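Local coordinates for ribosomal RNA processing protein 6 (Trypanosoma brucei brucei, PDB 4NLC) that acts as a 3'-5' exoribonuclease, probably processing ribosomal RNA with the nuclear exosome, and is represented here by its catalytic core, at residues 300-305 against 314-319; 13-18 against 103-108. The protein carries 1 engineered substitution. All blocks are in the same frame, centred on the assembly; numbering follows the deposited sequence.

Contact 1 of 2, residues 300-305 against 314-319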
loop_
_atom_site.group_PDB
_atom_site.type_symbol
_atom_site.label_atom_id
_atom_site.label_comp_id
_atom_site.label_asym_id
_atom_site.label_seq_id
_atom_site.Cartn_x
_atom_site.Cartn_y
_atom_site.Cartn_z
ATOM N N ASN A 300 5.161 -24.041 -0.669
ATOM C CA ASN A 300 6.082 -23.513 -1.682
ATOM C C ASN A 300 5.463 -23.522 -3.051
ATOM O O ASN A 300 5.669 -22.573 -3.800
ATOM C CB ASN A 300 7.439 -24.208 -1.642
ATOM C CG ASN A 300 8.208 -23.789 -0.426
ATOM O OD1 ASN A 300 7.795 -22.887 0.310
ATOM N ND2 ASN A 300 9.336 -24.416 -0.186
ATOM N N TRP A 301 4.639 -24.553 -3.347
ATOM C CA TRP A 301 3.884 -24.615 -4.590
ATOM C C TRP A 301 2.849 -23.452 -4.615
ATOM O O TRP A 301 2.673 -22.801 -5.653
ATOM C CB TRP A 301 3.156 -25.963 -4.738
ATOM C CG TRP A 301 2.319 -25.985 -5.976
ATOM C CD1 TRP A 301 2.748 -26.267 -7.238
ATOM C CD2 TRP A 301 0.973 -25.495 -6.109
ATOM N NE1 TRP A 301 1.747 -26.012 -8.145
ATOM C CE2 TRP A 301 0.644 -25.547 -7.479
ATOM C CE3 TRP A 301 0.003 -25.038 -5.198
ATOM C CZ2 TRP A 301 -0.623 -25.193 -7.961
ATOM C CZ3 TRP A 301 -1.247 -24.669 -5.675
ATOM C CH2 TRP A 301 -1.554 -24.757 -7.040
ATOM N N ARG A 302 2.157 -23.224 -3.485
ATOM C CA ARG A 302 1.119 -22.199 -3.360
ATOM C C ARG A 302 1.675 -20.823 -3.651
ATOM O O ARG A 302 1.002 -20.030 -4.308
ATOM C CB ARG A 302 0.395 -22.274 -1.993
ATOM C CG ARG A 302 -0.840 -21.388 -1.904
ATOM C CD ARG A 302 -1.433 -21.359 -0.510
ATOM N NE ARG A 302 -0.556 -20.653 0.407
ATOM C CZ ARG A 302 -0.966 -19.813 1.343
ATOM N NH1 ARG A 302 -2.258 -19.583 1.519
ATOM N NH2 ARG A 302 -0.089 -19.192 2.106
ATOM N N ASP A 303 2.918 -20.559 -3.225
ATOM C CA ASP A 303 3.564 -19.282 -3.501
ATOM C C ASP A 303 3.925 -19.159 -4.992
ATOM O O ASP A 303 3.665 -18.120 -5.574
ATOM C CB ASP A 303 4.767 -19.044 -2.588
ATOM C CG ASP A 303 5.296 -17.627 -2.732
ATOM O OD1 ASP A 303 4.728 -16.712 -2.096
ATOM O OD2 ASP A 303 6.247 -17.432 -3.504
ATOM N N MET A 304 4.482 -20.210 -5.603
ATOM C CA MET A 304 4.803 -20.244 -7.039
ATOM C C MET A 304 3.537 -20.013 -7.898
ATOM O O MET A 304 3.523 -19.117 -8.736
ATOM C CB MET A 304 5.505 -21.568 -7.428
ATOM C CG MET A 304 6.939 -21.651 -6.929
ATOM S SD MET A 304 7.823 -23.233 -7.195
ATOM C CE MET A 304 9.324 -22.624 -8.012
ATOM N N ALA A 305 2.456 -20.752 -7.612
ATOM C CA ALA A 305 1.187 -20.632 -8.318
ATOM C C ALA A 305 0.554 -19.239 -8.138
ATOM O O ALA A 305 -0.135 -18.757 -9.038
ATOM C CB ALA A 305 0.235 -21.714 -7.850
ATOM N N SER A 314 -3.311 -16.473 -0.499
ATOM C CA SER A 314 -4.647 -16.743 0.064
ATOM C C SER A 314 -5.724 -16.917 -1.017
ATOM O O SER A 314 -6.654 -17.689 -0.821
ATOM C CB SER A 314 -5.056 -15.655 1.052
ATOM O OG SER A 314 -4.215 -15.698 2.192
ATOM N N ALA A 315 -5.587 -16.234 -2.165
ATOM C CA ALA A 315 -6.549 -16.386 -3.253
ATOM C C ALA A 315 -6.314 -17.726 -4.005
ATOM O O ALA A 315 -7.223 -18.230 -4.667
ATOM C CB ALA A 315 -6.484 -15.188 -4.201
ATOM N N VAL A 316 -5.106 -18.293 -3.912
ATOM C CA VAL A 316 -4.831 -19.590 -4.530
ATOM C C VAL A 316 -5.494 -20.689 -3.668
ATOM O O VAL A 316 -6.266 -21.517 -4.177
ATOM C CB VAL A 316 -3.303 -19.846 -4.715
ATOM C CG1 VAL A 316 -3.009 -21.308 -5.079
ATOM C CG2 VAL A 316 -2.715 -18.907 -5.763
ATOM N N MET A 317 -5.201 -20.662 -2.357
ATOM C CA MET A 317 -5.619 -21.679 -1.402
ATOM C C MET A 317 -5.569 -21.071 0.002
ATOM O O MET A 317 -4.567 -20.455 0.360
ATOM C CB MET A 317 -4.541 -22.789 -1.510
ATOM C CG MET A 317 -4.890 -24.128 -0.979
ATOM S SD MET A 317 -3.378 -25.143 -0.815
ATOM C CE MET A 317 -2.878 -25.285 -2.508
ATOM N N HIS A 318 -6.601 -21.287 0.820
ATOM C CA HIS A 318 -6.583 -20.815 2.209
ATOM C C HIS A 318 -5.467 -21.547 2.987
ATOM O O HIS A 318 -5.134 -22.678 2.666
ATOM C CB HIS A 318 -7.950 -21.023 2.879
ATOM C CG HIS A 318 -8.079 -20.338 4.205
ATOM N ND1 HIS A 318 -7.593 -20.913 5.372
ATOM C CD2 HIS A 318 -8.623 -19.135 4.508
ATOM C CE1 HIS A 318 -7.873 -20.060 6.341
ATOM N NE2 HIS A 318 -8.496 -18.973 5.874
ATOM N N ILE A 319 -4.864 -20.882 3.963
ATOM C CA ILE A 319 -3.777 -21.430 4.780
ATOM C C ILE A 319 -4.154 -22.793 5.443
ATOM O O ILE A 319 -3.304 -23.683 5.516
ATOM C CB ILE A 319 -3.276 -20.355 5.804
ATOM C CG1 ILE A 319 -1.910 -20.711 6.423
ATOM C CG2 ILE A 319 -4.311 -20.042 6.882
ATOM C CD1 ILE A 319 -0.724 -20.486 5.534
#

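Contact 2 of 2, residues 13-18 against 103-108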
loop_
_atom_site.group_PDB
_atom_site.type_symbol
_atom_site.label_atom_id
_atom_site.label_comp_id
_atom_site.label_asym_id
_atom_site.label_seq_id
_atom_site.Cartn_x
_atom_site.Cartn_y
_atom_site.Cartn_z
ATOM N N VAL A 13 2.784 -7.112 -14.457
ATOM C CA VAL A 13 3.597 -7.123 -13.238
ATOM C C VAL A 13 4.571 -8.326 -13.205
ATOM O O VAL A 13 4.181 -9.454 -13.516
ATOM C CB VAL A 13 2.759 -6.982 -11.926
ATOM C CG1 VAL A 13 3.665 -6.788 -10.708
ATOM C CG2 VAL A 13 1.777 -5.809 -12.017
ATOM N N ASP A 14 5.845 -8.066 -12.831
ATOM C CA ASP A 14 6.860 -9.119 -12.722
ATOM C C ASP A 14 6.833 -9.642 -11.288
ATOM O O ASP A 14 7.304 -8.956 -10.388
ATOM C CB ASP A 14 8.251 -8.556 -13.078
ATOM C CG ASP A 14 9.391 -9.563 -13.176
ATOM O OD1 ASP A 14 9.415 -10.528 -12.373
ATOM O OD2 ASP A 14 10.295 -9.344 -13.994
ATOM N N ASN A 15 6.289 -10.860 -11.078
ATOM C CA ASN A 15 6.184 -11.475 -9.748
ATOM C C ASN A 15 7.314 -12.441 -9.385
ATOM O O ASN A 15 7.209 -13.119 -8.363
ATOM C CB ASN A 15 4.839 -12.185 -9.583
ATOM C CG ASN A 15 3.660 -11.271 -9.527
ATOM O OD1 ASN A 15 3.728 -10.130 -9.051
ATOM N ND2 ASN A 15 2.562 -11.746 -10.064
ATOM N N SER A 16 8.371 -12.520 -10.201
ATOM C CA SER A 16 9.465 -13.474 -9.953
ATOM C C SER A 16 10.281 -13.156 -8.698
ATOM O O SER A 16 10.300 -11.994 -8.266
ATOM C CB SER A 16 10.367 -13.592 -11.178
ATOM O OG SER A 16 11.240 -12.485 -11.305
ATOM N N PRO A 17 10.956 -14.160 -8.079
ATOM C CA PRO A 17 11.758 -13.862 -6.877
ATOM C C PRO A 17 13.098 -13.219 -7.251
ATOM O O PRO A 17 14.152 -13.860 -7.169
ATOM C CB PRO A 17 11.924 -15.235 -6.202
ATOM C CG PRO A 17 11.216 -16.230 -7.087
ATOM C CD PRO A 17 11.032 -15.595 -8.415
ATOM N N THR A 18 13.029 -11.970 -7.735
ATOM C CA THR A 18 14.152 -11.118 -8.148
ATOM C C THR A 18 14.013 -9.780 -7.433
ATOM O O THR A 18 12.896 -9.276 -7.347
ATOM C CB THR A 18 14.257 -10.951 -9.692
ATOM O OG1 THR A 18 15.344 -10.064 -9.983
ATOM C CG2 THR A 18 13.015 -10.352 -10.312
ATOM N N TYR A 103 -6.554 -10.245 -4.775
ATOM C CA TYR A 103 -6.435 -10.743 -6.155
ATOM C C TYR A 103 -5.262 -10.125 -6.888
ATOM O O TYR A 103 -5.389 -9.626 -8.013
ATOM C CB TYR A 103 -7.756 -10.558 -6.919
ATOM C CG TYR A 103 -8.906 -11.324 -6.305
ATOM C CD1 TYR A 103 -9.037 -12.695 -6.502
ATOM C CD2 TYR A 103 -9.895 -10.669 -5.570
ATOM C CE1 TYR A 103 -10.108 -13.403 -5.963
ATOM C CE2 TYR A 103 -10.986 -11.364 -5.048
ATOM C CZ TYR A 103 -11.078 -12.736 -5.233
ATOM O OH TYR A 103 -12.133 -13.446 -4.713
ATOM N N SER A 104 -4.102 -10.160 -6.227
ATOM C CA SER A 104 -2.831 -9.646 -6.702
ATOM C C SER A 104 -1.732 -10.185 -5.793
ATOM O O SER A 104 -1.881 -10.180 -4.553
ATOM C CB SER A 104 -2.821 -8.121 -6.694
ATOM O OG SER A 104 -1.549 -7.642 -7.088
ATOM N N TYR A 105 -0.619 -10.642 -6.413
ATOM C CA TYR A 105 0.514 -11.165 -5.645
ATOM C C TYR A 105 1.183 -10.090 -4.798
ATOM O O TYR A 105 1.254 -10.235 -3.584
ATOM C CB TYR A 105 1.534 -11.873 -6.536
ATOM C CG TYR A 105 2.577 -12.564 -5.700
ATOM C CD1 TYR A 105 2.284 -13.749 -5.024
ATOM C CD2 TYR A 105 3.835 -11.998 -5.512
ATOM C CE1 TYR A 105 3.220 -14.354 -4.186
ATOM C CE2 TYR A 105 4.782 -12.602 -4.685
ATOM C CZ TYR A 105 4.472 -13.780 -4.029
ATOM O OH TYR A 105 5.419 -14.377 -3.234
ATOM N N GLN A 106 1.659 -9.016 -5.429
ATOM C CA GLN A 106 2.314 -7.924 -4.716
ATOM C C GLN A 106 1.302 -6.918 -4.222
ATOM O O GLN A 106 1.595 -6.150 -3.309
ATOM C CB GLN A 106 3.344 -7.213 -5.618
ATOM C CG GLN A 106 4.530 -8.093 -6.052
ATOM C CD GLN A 106 5.463 -7.343 -6.971
ATOM O OE1 GLN A 106 6.004 -6.284 -6.635
ATOM N NE2 GLN A 106 5.600 -7.830 -8.185
ATOM N N GLY A 107 0.124 -6.910 -4.838
ATOM C CA GLY A 107 -0.900 -5.931 -4.509
ATOM C C GLY A 107 -0.728 -4.714 -5.395
ATOM O O GLY A 107 0.267 -4.600 -6.124
ATOM N N PHE A 108 -1.716 -3.817 -5.383
ATOM C CA PHE A 108 -1.632 -2.604 -6.187
ATOM C C PHE A 108 -2.467 -1.475 -5.620
ATOM O O PHE A 108 -3.543 -1.705 -5.076
ATOM C CB PHE A 108 -1.954 -2.858 -7.693
ATOM C CG PHE A 108 -3.288 -3.507 -7.996
ATOM C CD1 PHE A 108 -4.453 -2.752 -8.036
ATOM C CD2 PHE A 108 -3.371 -4.869 -8.282
ATOM C CE1 PHE A 108 -5.687 -3.355 -8.322
ATOM C CE2 PHE A 108 -4.602 -5.476 -8.541
ATOM C CZ PHE A 108 -5.751 -4.712 -8.579
HETATM O O HOH W 1 1.770 -8.388 -8.464
#

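Contact 1 of 2, residues 300-305 against 314-319
Arg-302 places CG anti to its backbone N (chi1 -170°) and then bends at CD, where chi3 of 69° turns NE out of the extended path. The side chain crosses Val-316 and Met-317, and its aliphatic part does the packing. CG touches CG1 of Val-316 at 3.8 Å, and CD rests 3.6 Å from CB of Met-317. Beyond the bend, NH1 of Arg-302 donates to the backbone O of Met-317 at 2.7 Å with an N-H...O angle of 156°. The acceptor lies in the guanidinium plane and is met nearly along the C=O axis. Met-317 has just left the helix, and the bond holds its carbonyl where the chain turns toward the next helix. On the other terminal nitrogen, NH2 of Arg-302 approaches CD1 of Ile-319 at 3.7 Å, an apolar neighbour.

Trp-301 adds a second, wholly apolar layer. Its CZ3 meets CE of Met-317 at 3.6 Å and CG1 of Val-316 at 3.8 Å, both approaching the ring obliquely, while the methionine and tryptophan side chains cross at about a right angle. One turn on, CB of Ala-305 sits 3.5 Å above the indole plane, displaced toward the rim, and also borders Val-316. Leu-354 of helix 351-359 packs against both Trp-301 and Met-317, and Ser-344 OG is hydrogen-bonded to the carbonyl O of Val-316.

His-318 points away and N-caps the following helix through ND1 to the backbone N of Ser-320; that helix carries the engineered Ser-321. The long helix 289-309 thus packs on the short helix 313-316 and the turn after it, a helix-to-helix junction in the all-helical bundle of the HRDC domain.

Contact 2 of 2, residues 13-18 against 103-108
The loop joining strands 92-100 and 108-115 of the exonuclease domain, which has the RNase H-like fold, here meets the N-terminal lead-in to strand 23-25, with Gln-106 facing Val-13, Asp-14 and Asn-15. With CD anti to CA (chi2 178°), the glutamine runs extended beyond CG. It reaches Asn-15, where its amide meets the asparagine amide: NE2 of Gln-106 donates to OD1 of Asn-15 at 3.1 Å and 163°, in the carbonyl plane of the acceptor and close to the plane of the donor amide. The two amides are nevertheless turned 73° apart. NE2 also lies 3.0 Å from the backbone O of Asp-14, and CG1 of Val-13 closes in on the same nitrogen at 3.3 Å. The carbonyl end of the glutamine amide, OE1, is hydrogen-bonded to Tyr-265 OH.

A water gives Asn-15 OD1 a second donor at 2.7 Å and accepts from the backbone N of Gln-106 at 3.1 Å, bridging the same two residues by another route. Asn-15 and Tyr-105 run antiparallel alongside one another, CG of the asparagine lying 3.7 Å from CB of the tyrosine. Asn-15 ND2 and the backbone N of Tyr-105 are both bonded to Asp-310 OD1.

Both loops are also shaped internally. Asp-14 OD1 accepts from Ser-16 N in an Asx turn and also from Ser-16 OG at 2.9 Å, while Ser-104 OG accepts from Gly-107 N in an ST motif.

The buried amide of Asn-15 is thus held at both ends: Gln-106 and the water grip OD1, while the carboxylate of Asp-310 receives ND2, which probably fixes the rotation of the group and tells its oxygen from its nitrogen.

In the fold
Both contacts are partly buried, but they join different things. Contact 1 lies farther from the chain centre and packs helix against helix within the HRDC domain, through the aliphatic part of Arg-302 and apolar neighbours, with one arginine-to-carbonyl bond. Contact 2 joins two irregular loops far apart in sequence, on the exonuclease side, and depends on amides, a water and little apolar surface. Their centres are 13 Å apart and they touch directly: Tyr-105 OH is 2.7 Å from Asp-303 OD1, a probable hydrogen bond linking the exonuclease loop to helix 289-309, and Tyr-103 packs on Ala-315. Arg-307 joins the same helix to the N-terminal segment through the carbonyl O of Asn-15.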